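Local coordinates for outer membrane protein SusF (Bacteroides thetaiotaomicron, PDB 4FE9) that binds starch at the cell surface through its carbohydrate-binding modules before the glycan is transported into the periplasm for degradation, at residues S48-L54 against D85-A91; D149-Y154 against P196-I200; E400-F406 against Q456-F462. All blocks are in the same frame, centred on the assembly; numbering follows the deposited sequence.

Contact 1: S48-L54 against D85-A91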
loop_
_atom_site.group_PDB
_atom_site.type_symbol
_atom_site.label_atom_id
_atom_site.label_comp_id
_atom_site.label_asym_id
_atom_site.label_seq_id
_atom_site.Cartn_x
_atom_site.Cartn_y
_atom_site.Cartn_z
ATOM N N SER A 48 -8.053 12.017 -35.167
ATOM C CA SER A 48 -6.664 11.577 -35.208
ATOM C C SER A 48 -5.714 12.779 -35.108
ATOM O O SER A 48 -6.078 13.898 -35.479
ATOM C CB SER A 48 -6.422 10.837 -36.497
ATOM O OG SER A 48 -6.427 11.761 -37.565
ATOM N N VAL A 49 -4.532 12.563 -34.530
ATOM C CA VAL A 49 -3.553 13.639 -34.358
ATOM C C VAL A 49 -2.197 13.206 -34.887
ATOM O O VAL A 49 -1.855 12.031 -34.832
ATOM C CB VAL A 49 -3.400 14.018 -32.865
ATOM C CG1 VAL A 49 -4.660 14.796 -32.382
ATOM C CG2 VAL A 49 -3.211 12.770 -32.024
ATOM N N GLU A 50 -1.409 14.177 -35.342
ATOM C CA GLU A 50 -0.049 13.941 -35.772
ATOM C C GLU A 50 0.860 14.203 -34.640
ATOM O O GLU A 50 1.047 15.374 -34.236
ATOM C CB GLU A 50 0.306 14.912 -36.892
ATOM C CG GLU A 50 -0.863 15.269 -37.773
ATOM C CD GLU A 50 -0.433 15.915 -39.115
ATOM O OE1 GLU A 50 0.522 16.728 -39.127
ATOM O OE2 GLU A 50 -1.093 15.660 -40.137
ATOM N N ILE A 51 1.588 13.178 -34.212
ATOM C CA ILE A 51 2.368 13.327 -32.998
ATOM C C ILE A 51 3.882 13.428 -33.221
ATOM O O ILE A 51 4.623 13.859 -32.325
ATOM C CB ILE A 51 2.014 12.263 -31.950
ATOM C CG1 ILE A 51 2.346 10.870 -32.468
ATOM C CG2 ILE A 51 0.539 12.350 -31.596
ATOM C CD1 ILE A 51 2.222 9.784 -31.383
ATOM N N ALA A 52 4.338 13.051 -34.412
ATOM C CA ALA A 52 5.744 13.070 -34.710
ATOM C C ALA A 52 5.971 13.028 -36.223
ATOM O O ALA A 52 5.044 12.742 -36.998
ATOM C CB ALA A 52 6.474 11.909 -34.004
ATOM N N LYS A 53 7.179 13.377 -36.643
ATOM C CA LYS A 53 7.515 13.412 -38.068
ATOM C C LYS A 53 8.963 12.975 -38.218
ATOM O O LYS A 53 9.782 13.291 -37.376
ATOM C CB LYS A 53 7.325 14.830 -38.614
ATOM C CG LYS A 53 7.580 14.992 -40.108
ATOM C CD LYS A 53 7.356 16.480 -40.531
ATOM C CE LYS A 53 7.699 16.718 -42.020
ATOM N NZ LYS A 53 7.402 15.521 -42.826
ATOM N N LEU A 54 9.240 12.115 -39.206
ATOM C CA LEU A 54 10.615 11.848 -39.606
ATOM C C LEU A 54 11.111 12.946 -40.514
ATOM O O LEU A 54 10.557 13.169 -41.576
ATOM C CB LEU A 54 10.732 10.491 -40.334
ATOM C CG LEU A 54 12.114 10.248 -40.948
ATOM C CD1 LEU A 54 13.136 10.139 -39.837
ATOM C CD2 LEU A 54 12.102 9.000 -41.781
ATOM N N ASP A 85 4.402 11.312 -46.297
ATOM C CA ASP A 85 5.406 12.272 -45.890
ATOM C C ASP A 85 6.035 11.935 -44.527
ATOM O O ASP A 85 6.718 12.765 -43.928
ATOM C CB ASP A 85 4.789 13.669 -45.835
ATOM C CG ASP A 85 5.604 14.681 -46.603
ATOM O OD1 ASP A 85 6.680 15.108 -46.084
ATOM O OD2 ASP A 85 5.286 14.890 -47.804
ATOM N N HIS A 86 5.815 10.713 -44.059
ATOM C CA HIS A 86 6.457 10.223 -42.837
ATOM C C HIS A 86 6.047 11.045 -41.606
ATOM O O HIS A 86 6.807 11.175 -40.655
ATOM C CB HIS A 86 7.992 10.165 -43.004
ATOM C CG HIS A 86 8.441 9.256 -44.109
ATOM N ND1 HIS A 86 8.908 9.729 -45.316
ATOM C CD2 HIS A 86 8.375 7.903 -44.236
ATOM C CE1 HIS A 86 9.154 8.710 -46.123
ATOM N NE2 HIS A 86 8.806 7.594 -45.505
ATOM N N VAL A 87 4.773 11.409 -41.562
ATOM C CA VAL A 87 4.143 11.878 -40.333
ATOM C C VAL A 87 3.398 10.745 -39.635
ATOM O O VAL A 87 2.784 9.922 -40.286
ATOM C CB VAL A 87 3.159 13.062 -40.617
ATOM C CG1 VAL A 87 2.546 13.557 -39.335
ATOM C CG2 VAL A 87 3.886 14.178 -41.320
ATOM N N PHE A 88 3.612 10.621 -38.329
ATOM C CA PHE A 88 3.018 9.558 -37.511
ATOM C C PHE A 88 1.721 10.012 -36.871
ATOM O O PHE A 88 1.656 11.091 -36.237
ATOM C CB PHE A 88 4.018 9.093 -36.442
ATOM C CG PHE A 88 5.275 8.527 -37.016
ATOM C CD1 PHE A 88 5.360 7.156 -37.305
ATOM C CD2 PHE A 88 6.256 9.366 -37.522
ATOM C CE1 PHE A 88 6.461 6.637 -37.991
ATOM C CE2 PHE A 88 7.369 8.853 -38.199
ATOM C CZ PHE A 88 7.461 7.487 -38.440
ATOM N N LYS A 89 0.659 9.260 -37.138
ATOM C CA LYS A 89 -0.703 9.606 -36.675
ATOM C C LYS A 89 -1.223 8.546 -35.708
ATOM O O LYS A 89 -0.994 7.331 -35.914
ATOM C CB LYS A 89 -1.646 9.680 -37.865
ATOM C CG LYS A 89 -1.403 10.830 -38.808
ATOM C CD LYS A 89 -2.656 11.083 -39.623
ATOM C CE LYS A 89 -2.321 11.724 -40.946
ATOM N NZ LYS A 89 -3.466 12.512 -41.495
ATOM N N VAL A 90 -1.992 8.984 -34.703
ATOM C CA VAL A 90 -2.697 8.076 -33.834
ATOM C C VAL A 90 -4.131 8.570 -33.673
ATOM O O VAL A 90 -4.416 9.754 -33.893
ATOM C CB VAL A 90 -2.030 7.965 -32.426
ATOM C CG1 VAL A 90 -0.637 7.303 -32.539
ATOM C CG2 VAL A 90 -1.918 9.353 -31.759
ATOM N N ALA A 91 -5.030 7.670 -33.272
ATOM C CA ALA A 91 -6.393 8.069 -32.928
ATOM C C ALA A 91 -6.360 8.802 -31.581
ATOM O O ALA A 91 -5.759 8.328 -30.632
ATOM C CB ALA A 91 -7.363 6.781 -32.835
#
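Val-90 O takes the N-H of Val-49 at 2.9 Å, and the same oxygen receives a weaker C-H contact from Ser-48 CA. Val-90 N returns a bond to Val-49 O, which closes an antiparallel hydrogen-bonded pair. Ile-51 N then reaches Phe-88 O at 2.9 Å, while Phe-88 N turns to Ala-52 O. Ile-51 and Ala-52 therefore stand opposite the single residue Phe-88, a beta bulge, and the nearly helical psi of Ile-51 (-16°) is the backbone evidence for it. Beyond the bulge Leu-54 N bonds His-86 O at 3.0 Å.

On the buried side Val-90 CG2 meets Val-49 CG2 at 3.7 Å and Ile-51 CG2 at 3.9 Å, the isoleucine crossing it at about a right angle. The Phe-88 ring presents its edge to the backbone, with Leu-54 N and Ala-52 C near the ring plane. Val-87 CG1 sits on the other side, against Glu-50 CB at 3.6 Å. There, too, Lys-53 runs extended until it bends at chi4 (33°), placing NZ at 3.4 Å from Asp-85 OD1 in a long, weak salt bridge.

Strand 27-33 pairs with strand 48-57 and sends Phe-31 against Leu-54 and Phe-88. Helix 92-102, which follows Ala-91 directly, packs Leu-95 on Val-49, Ile-51 and Val-90, and Val-67 of strand 64-72 meets Phe-88.

Contact 2: D149-Y154 against P196-I200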
loop_
_atom_site.group_PDB
_atom_site.type_symbol
_atom_site.label_atom_id
_atom_site.label_comp_id
_atom_site.label_asym_id
_atom_site.label_seq_id
_atom_site.Cartn_x
_atom_site.Cartn_y
_atom_site.Cartn_z
ATOM N N ASP A 149 -18.200 16.293 -5.143
ATOM C CA ASP A 149 -19.502 16.586 -4.509
ATOM C C ASP A 149 -19.249 17.019 -3.057
ATOM O O ASP A 149 -18.546 16.333 -2.340
ATOM C CB ASP A 149 -20.414 15.355 -4.555
ATOM C CG ASP A 149 -21.865 15.688 -4.219
ATOM O OD1 ASP A 149 -22.734 15.539 -5.105
ATOM O OD2 ASP A 149 -22.118 16.205 -3.109
ATOM N N PRO A 150 -19.724 18.238 -2.672
ATOM C CA PRO A 150 -19.431 18.762 -1.302
ATOM C C PRO A 150 -20.022 17.868 -0.186
ATOM O O PRO A 150 -19.450 17.773 0.904
ATOM C CB PRO A 150 -20.111 20.152 -1.286
ATOM C CG PRO A 150 -21.028 20.192 -2.494
ATOM C CD PRO A 150 -20.415 19.240 -3.518
ATOM N N ASP A 151 -21.046 17.099 -0.518
ATOM C CA ASP A 151 -21.667 16.217 0.449
ATOM C C ASP A 151 -21.217 14.756 0.304
ATOM O O ASP A 151 -21.792 13.876 0.909
ATOM C CB ASP A 151 -23.180 16.317 0.342
ATOM C CG ASP A 151 -23.687 17.713 0.662
ATOM O OD1 ASP A 151 -23.468 18.158 1.800
ATOM O OD2 ASP A 151 -24.143 18.423 -0.274
ATOM N N GLY A 152 -20.192 14.505 -0.495
ATOM C CA GLY A 152 -19.541 13.182 -0.484
ATOM C C GLY A 152 -20.156 12.184 -1.463
ATOM O O GLY A 152 -20.833 12.565 -2.410
ATOM N N TYR A 153 -19.900 10.897 -1.229
ATOM C CA TYR A 153 -20.249 9.841 -2.179
ATOM C C TYR A 153 -20.907 8.662 -1.462
ATOM O O TYR A 153 -20.551 8.350 -0.341
ATOM C CB TYR A 153 -18.985 9.349 -2.897
ATOM C CG TYR A 153 -18.380 10.404 -3.771
ATOM C CD1 TYR A 153 -18.890 10.624 -5.038
ATOM C CD2 TYR A 153 -17.514 11.372 -3.230
ATOM C CE1 TYR A 153 -18.507 11.772 -5.796
ATOM C CE2 TYR A 153 -17.113 12.500 -3.993
ATOM C CZ TYR A 153 -17.572 12.650 -5.281
ATOM O OH TYR A 153 -17.227 13.769 -6.021
ATOM N N TYR A 154 -21.784 7.961 -2.175
ATOM C CA TYR A 154 -22.479 6.808 -1.623
ATOM C C TYR A 154 -22.254 5.557 -2.515
ATOM O O TYR A 154 -22.115 5.686 -3.746
ATOM C CB TYR A 154 -23.959 7.120 -1.537
ATOM C CG TYR A 154 -24.284 8.097 -0.461
ATOM C CD1 TYR A 154 -24.047 9.458 -0.636
ATOM C CD2 TYR A 154 -24.811 7.671 0.759
ATOM C CE1 TYR A 154 -24.345 10.377 0.372
ATOM C CE2 TYR A 154 -25.148 8.580 1.755
ATOM C CZ TYR A 154 -24.889 9.928 1.570
ATOM O OH TYR A 154 -25.159 10.824 2.580
ATOM N N PRO A 196 -22.499 10.361 -6.424
ATOM C CA PRO A 196 -22.375 11.593 -5.664
ATOM C C PRO A 196 -23.640 11.849 -4.841
ATOM O O PRO A 196 -24.743 11.533 -5.283
ATOM C CB PRO A 196 -22.208 12.674 -6.754
ATOM C CG PRO A 196 -22.766 12.090 -7.964
ATOM C CD PRO A 196 -22.582 10.602 -7.875
ATOM N N ALA A 197 -23.476 12.449 -3.673
ATOM C CA ALA A 197 -24.618 12.768 -2.784
ATOM C C ALA A 197 -25.758 13.500 -3.498
ATOM O O ALA A 197 -26.932 13.258 -3.209
ATOM C CB ALA A 197 -24.142 13.565 -1.565
ATOM N N SER A 198 -25.424 14.336 -4.481
ATOM C CA SER A 198 -26.454 15.126 -5.160
ATOM C C SER A 198 -27.329 14.272 -6.113
ATOM O O SER A 198 -28.388 14.722 -6.563
ATOM C CB SER A 198 -25.823 16.288 -5.934
ATOM O OG SER A 198 -24.799 15.811 -6.817
ATOM N N ALA A 199 -26.895 13.041 -6.393
ATOM C CA ALA A 199 -27.697 12.113 -7.231
ATOM C C ALA A 199 -28.849 11.439 -6.449
ATOM O O ALA A 199 -29.661 10.691 -7.026
ATOM C CB ALA A 199 -26.799 11.056 -7.848
ATOM N N ILE A 200 -28.835 11.592 -5.137
ATOM C CA ILE A 200 -29.695 10.777 -4.268
ATOM C C ILE A 200 -30.615 11.672 -3.461
ATOM O O ILE A 200 -30.150 12.514 -2.701
ATOM C CB ILE A 200 -28.849 9.924 -3.313
ATOM C CG1 ILE A 200 -28.020 8.911 -4.117
ATOM C CG2 ILE A 200 -29.758 9.157 -2.286
ATOM C CD1 ILE A 200 -27.268 7.983 -3.252
#
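Two torsions bring Asp-149 and Ser-198 together: chi1 of -167° swings the aspartate carboxylate from its own backbone N toward segment 196-200, and chi1 of 53° turns the serine hydroxyl back to meet it. Asp-149 OD1 is then gripped twice by one residue. Ser-198 OG donates at 2.7 Å, almost in line with the bond from CG to OD1, whereas Ser-198 N arrives at 3.0 Å from above the carboxylate plane, 39° out of it. The other oxygen, OD2, uses its anti lone pair to accept from Asp-151 N at 2.9 Å, an Asx turn laid over the type I turn from Asp-149 to Gly-152.

A backbone bond from Ala-197 N to Gly-152 O, 2.9 Å, carries the pairing past the turn toward Tyr-153 and Pro-196, a non-hydrogen-bonded antiparallel pair. The methyl of Ala-197 is touched from two directions: Asp-151 CB lies 3.5 Å from Ala-197 CB, and Tyr-154 offers CE1 at its ring edge, 3.7 Å from that methyl. Ile-200 CD1 closes on Tyr-154 CB at 3.8 Å. The Tyr-153 hydroxyl accepts from Asp-149 N at 2.8 Å, tying the start of the turn to the end of the Tyr-153 side chain.

With three donors on its carboxylate, Asp-149 is probably stabilised as the anion. One carboxylate thus joins the turn that leads into strand 153-157 to the 3-10 segment 197-199, within carbohydrate-binding module 1.

Contact 3: E400-F406 against Q456-F462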
loop_
_atom_site.group_PDB
_atom_site.type_symbol
_atom_site.label_atom_id
_atom_site.label_comp_id
_atom_site.label_asym_id
_atom_site.label_seq_id
_atom_site.Cartn_x
_atom_site.Cartn_y
_atom_site.Cartn_z
ATOM N N GLU A 400 17.615 -8.945 30.674
ATOM C CA GLU A 400 16.414 -8.331 31.174
ATOM C C GLU A 400 16.450 -6.851 30.903
ATOM O O GLU A 400 17.504 -6.221 31.005
ATOM C CB GLU A 400 16.245 -8.636 32.686
ATOM C CG GLU A 400 16.105 -10.157 32.964
ATOM C CD GLU A 400 15.940 -10.517 34.459
ATOM O OE1 GLU A 400 15.492 -11.654 34.727
ATOM O OE2 GLU A 400 16.284 -9.686 35.350
ATOM N N PHE A 401 15.361 -6.337 30.348
ATOM C CA PHE A 401 15.168 -4.905 30.297
ATOM C C PHE A 401 14.860 -4.444 31.716
ATOM O O PHE A 401 14.149 -5.122 32.448
ATOM C CB PHE A 401 13.997 -4.552 29.343
ATOM C CG PHE A 401 14.211 -5.007 27.905
ATOM C CD1 PHE A 401 14.251 -6.339 27.589
ATOM C CD2 PHE A 401 14.334 -4.085 26.883
ATOM C CE1 PHE A 401 14.480 -6.759 26.274
ATOM C CE2 PHE A 401 14.531 -4.502 25.564
ATOM C CZ PHE A 401 14.601 -5.845 25.273
ATOM N N VAL A 402 15.382 -3.287 32.099
ATOM C CA VAL A 402 15.190 -2.785 33.446
ATOM C C VAL A 402 14.818 -1.339 33.411
ATOM O O VAL A 402 15.369 -0.577 32.628
ATOM C CB VAL A 402 16.478 -3.002 34.328
ATOM C CG1 VAL A 402 16.238 -2.521 35.778
ATOM C CG2 VAL A 402 16.874 -4.472 34.312
ATOM N N SER A 403 13.768 -0.993 34.151
ATOM C CA SER A 403 13.255 0.367 34.182
ATOM C C SER A 403 14.103 1.256 35.080
ATOM O O SER A 403 14.829 0.759 35.936
ATOM C CB SER A 403 11.793 0.376 34.676
ATOM O OG SER A 403 11.683 -0.128 36.010
ATOM N N PRO A 404 13.982 2.570 34.905
ATOM C CA PRO A 404 14.435 3.601 35.852
ATOM C C PRO A 404 13.693 3.489 37.169
ATOM O O PRO A 404 12.465 3.437 37.170
ATOM C CB PRO A 404 14.027 4.909 35.167
ATOM C CG PRO A 404 13.643 4.516 33.739
ATOM C CD PRO A 404 13.157 3.132 33.831
ATOM N N ALA A 405 14.423 3.455 38.282
ATOM C CA ALA A 405 13.805 3.275 39.607
ATOM C C ALA A 405 12.592 4.209 39.807
ATOM O O ALA A 405 12.642 5.389 39.449
ATOM C CB ALA A 405 14.850 3.502 40.721
ATOM N N PHE A 406 11.528 3.698 40.431
ATOM C CA PHE A 406 10.308 4.523 40.636
ATOM C C PHE A 406 10.606 5.801 41.433
ATOM O O PHE A 406 11.345 5.767 42.407
ATOM C CB PHE A 406 9.195 3.718 41.319
ATOM C CG PHE A 406 8.847 2.434 40.615
ATOM C CD1 PHE A 406 9.073 2.278 39.260
ATOM C CD2 PHE A 406 8.220 1.408 41.298
ATOM C CE1 PHE A 406 8.805 1.062 38.636
ATOM C CE2 PHE A 406 7.893 0.232 40.666
ATOM C CZ PHE A 406 8.169 0.073 39.317
ATOM N N GLN A 456 11.815 1.337 43.656
ATOM C CA GLN A 456 11.675 0.046 42.986
ATOM C C GLN A 456 11.883 0.197 41.466
ATOM O O GLN A 456 11.881 1.302 40.939
ATOM C CB GLN A 456 10.296 -0.562 43.266
ATOM C CG GLN A 456 10.131 -1.185 44.634
ATOM C CD GLN A 456 8.792 -1.916 44.780
ATOM O OE1 GLN A 456 7.744 -1.401 44.377
ATOM N NE2 GLN A 456 8.835 -3.136 45.301
ATOM N N LYS A 457 12.008 -0.929 40.774
ATOM C CA LYS A 457 12.053 -0.937 39.313
ATOM C C LYS A 457 11.508 -2.248 38.738
ATOM O O LYS A 457 11.377 -3.233 39.461
ATOM C CB LYS A 457 13.495 -0.655 38.808
ATOM C CG LYS A 457 14.580 -1.394 39.539
ATOM C CD LYS A 457 15.973 -1.120 38.926
ATOM C CE LYS A 457 16.296 0.350 38.922
ATOM N NZ LYS A 457 17.744 0.591 39.095
ATOM N N VAL A 458 11.155 -2.245 37.445
ATOM C CA VAL A 458 10.608 -3.464 36.775
ATOM C C VAL A 458 11.719 -4.284 36.107
ATOM O O VAL A 458 12.563 -3.721 35.445
ATOM C CB VAL A 458 9.559 -3.087 35.660
ATOM C CG1 VAL A 458 8.914 -4.332 35.107
ATOM C CG2 VAL A 458 8.524 -2.131 36.196
ATOM N N TYR A 459 11.602 -5.617 36.140
ATOM C CA TYR A 459 12.504 -6.498 35.383
ATOM C C TYR A 459 11.730 -7.394 34.420
ATOM O O TYR A 459 10.923 -8.217 34.851
ATOM C CB TYR A 459 13.355 -7.382 36.338
ATOM C CG TYR A 459 14.218 -6.594 37.313
ATOM C CD1 TYR A 459 15.609 -6.592 37.207
ATOM C CD2 TYR A 459 13.641 -5.829 38.311
ATOM C CE1 TYR A 459 16.383 -5.797 38.033
ATOM C CE2 TYR A 459 14.404 -5.064 39.158
ATOM C CZ TYR A 459 15.774 -5.069 39.033
ATOM O OH TYR A 459 16.512 -4.325 39.897
ATOM N N LEU A 460 12.106 -7.365 33.136
ATOM C CA LEU A 460 11.396 -8.143 32.118
ATOM C C LEU A 460 12.308 -9.103 31.408
ATOM O O LEU A 460 13.282 -8.693 30.765
ATOM C CB LEU A 460 10.747 -7.219 31.081
ATOM C CG LEU A 460 9.874 -6.085 31.601
ATOM C CD1 LEU A 460 9.696 -5.025 30.540
ATOM C CD2 LEU A 460 8.535 -6.634 32.041
ATOM N N ASN A 461 11.929 -10.364 31.401
ATOM C CA ASN A 461 12.554 -11.316 30.532
ATOM C C ASN A 461 11.635 -11.700 29.392
ATOM O O ASN A 461 10.796 -12.580 29.534
ATOM C CB ASN A 461 12.956 -12.560 31.321
ATOM C CG ASN A 461 13.821 -13.498 30.520
ATOM O OD1 ASN A 461 13.640 -13.651 29.307
ATOM N ND2 ASN A 461 14.691 -14.223 31.210
ATOM N N PHE A 462 11.822 -11.067 28.241
ATOM C CA PHE A 462 10.938 -11.303 27.118
ATOM C C PHE A 462 11.138 -12.654 26.529
ATOM O O PHE A 462 10.217 -13.223 25.961
ATOM C CB PHE A 462 11.113 -10.243 26.051
ATOM C CG PHE A 462 10.488 -8.954 26.389
ATOM C CD1 PHE A 462 9.115 -8.794 26.301
ATOM C CD2 PHE A 462 11.269 -7.855 26.688
ATOM C CE1 PHE A 462 8.527 -7.579 26.603
ATOM C CE2 PHE A 462 10.699 -6.625 26.950
ATOM C CZ PHE A 462 9.318 -6.477 26.893
#
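Phe-462 directs its ring edge at one face of Phe-401 in a T-shaped pair, the centroids 5.0 Å apart and the planes at 86°. Its CE2 stands above that face, offset toward the rim, while Leu-460 O lies near the plane at the edge of Phe-401. At the far end of the contact the Phe-406 ring has Gln-456 O over one face, 3.2 Å above the plane, and Lys-457 CA over the ring in a CH-pi contact. Val-458 CG2 touches the edge of Phe-406 at CZ, 3.8 Å away. Tyr-459 takes Val-402 CG1 over a face, 4.3 Å from the ring centroid, and Glu-400 OE2 near its plane at the edge.

Phe-401 and Leu-460 exchange both backbone bonds, and Leu-460 N reaches Phe-401 O at 3.1 Å. Two residues on, Ser-403 N bonds Val-458 O. A chi1 of 62° folds the serine hydroxyl over its own backbone, where OG takes the N-H of Val-458 at 2.6 Å and 170°. A side chain thus stands in for a backbone carbonyl where strand 401-402 has ended.

Both segments lie in carbohydrate-binding module 3. Strand 458-461 is the middle strand of a three-stranded antiparallel sheet, and the neighbour on its other edge, 466-469, supplies Arg-468, which bridges to Glu-400 and makes a cation-pi contact with Tyr-459. Strands 430-434 and 437-440 pack against Leu-460, and Trp-349 meets Phe-401 edge-to-face.

Overall arrangement
The three contacts follow one another along the chain without overlap and none touches another. Contact 1 and contact 3 lie on opposite sides of the chain's centre, their own centres about 74 Å apart, which reflects the extended, multidomain build of SusF. Contact 2 falls about 42 Å from contact 1 and about 55 Å from contact 3, centre to centre. It is also the one nearest to bound glycan: the Ile-200 side chain is about 11 Å from a glucose unit, and that of Pro-196 about 8 Å from the side chain of the glucose-binding Lys-193. Contact 1 is remote from the annotated sites, as is contact 3, although the side chain of Pro-404 is about 9 Å from the sodium ion.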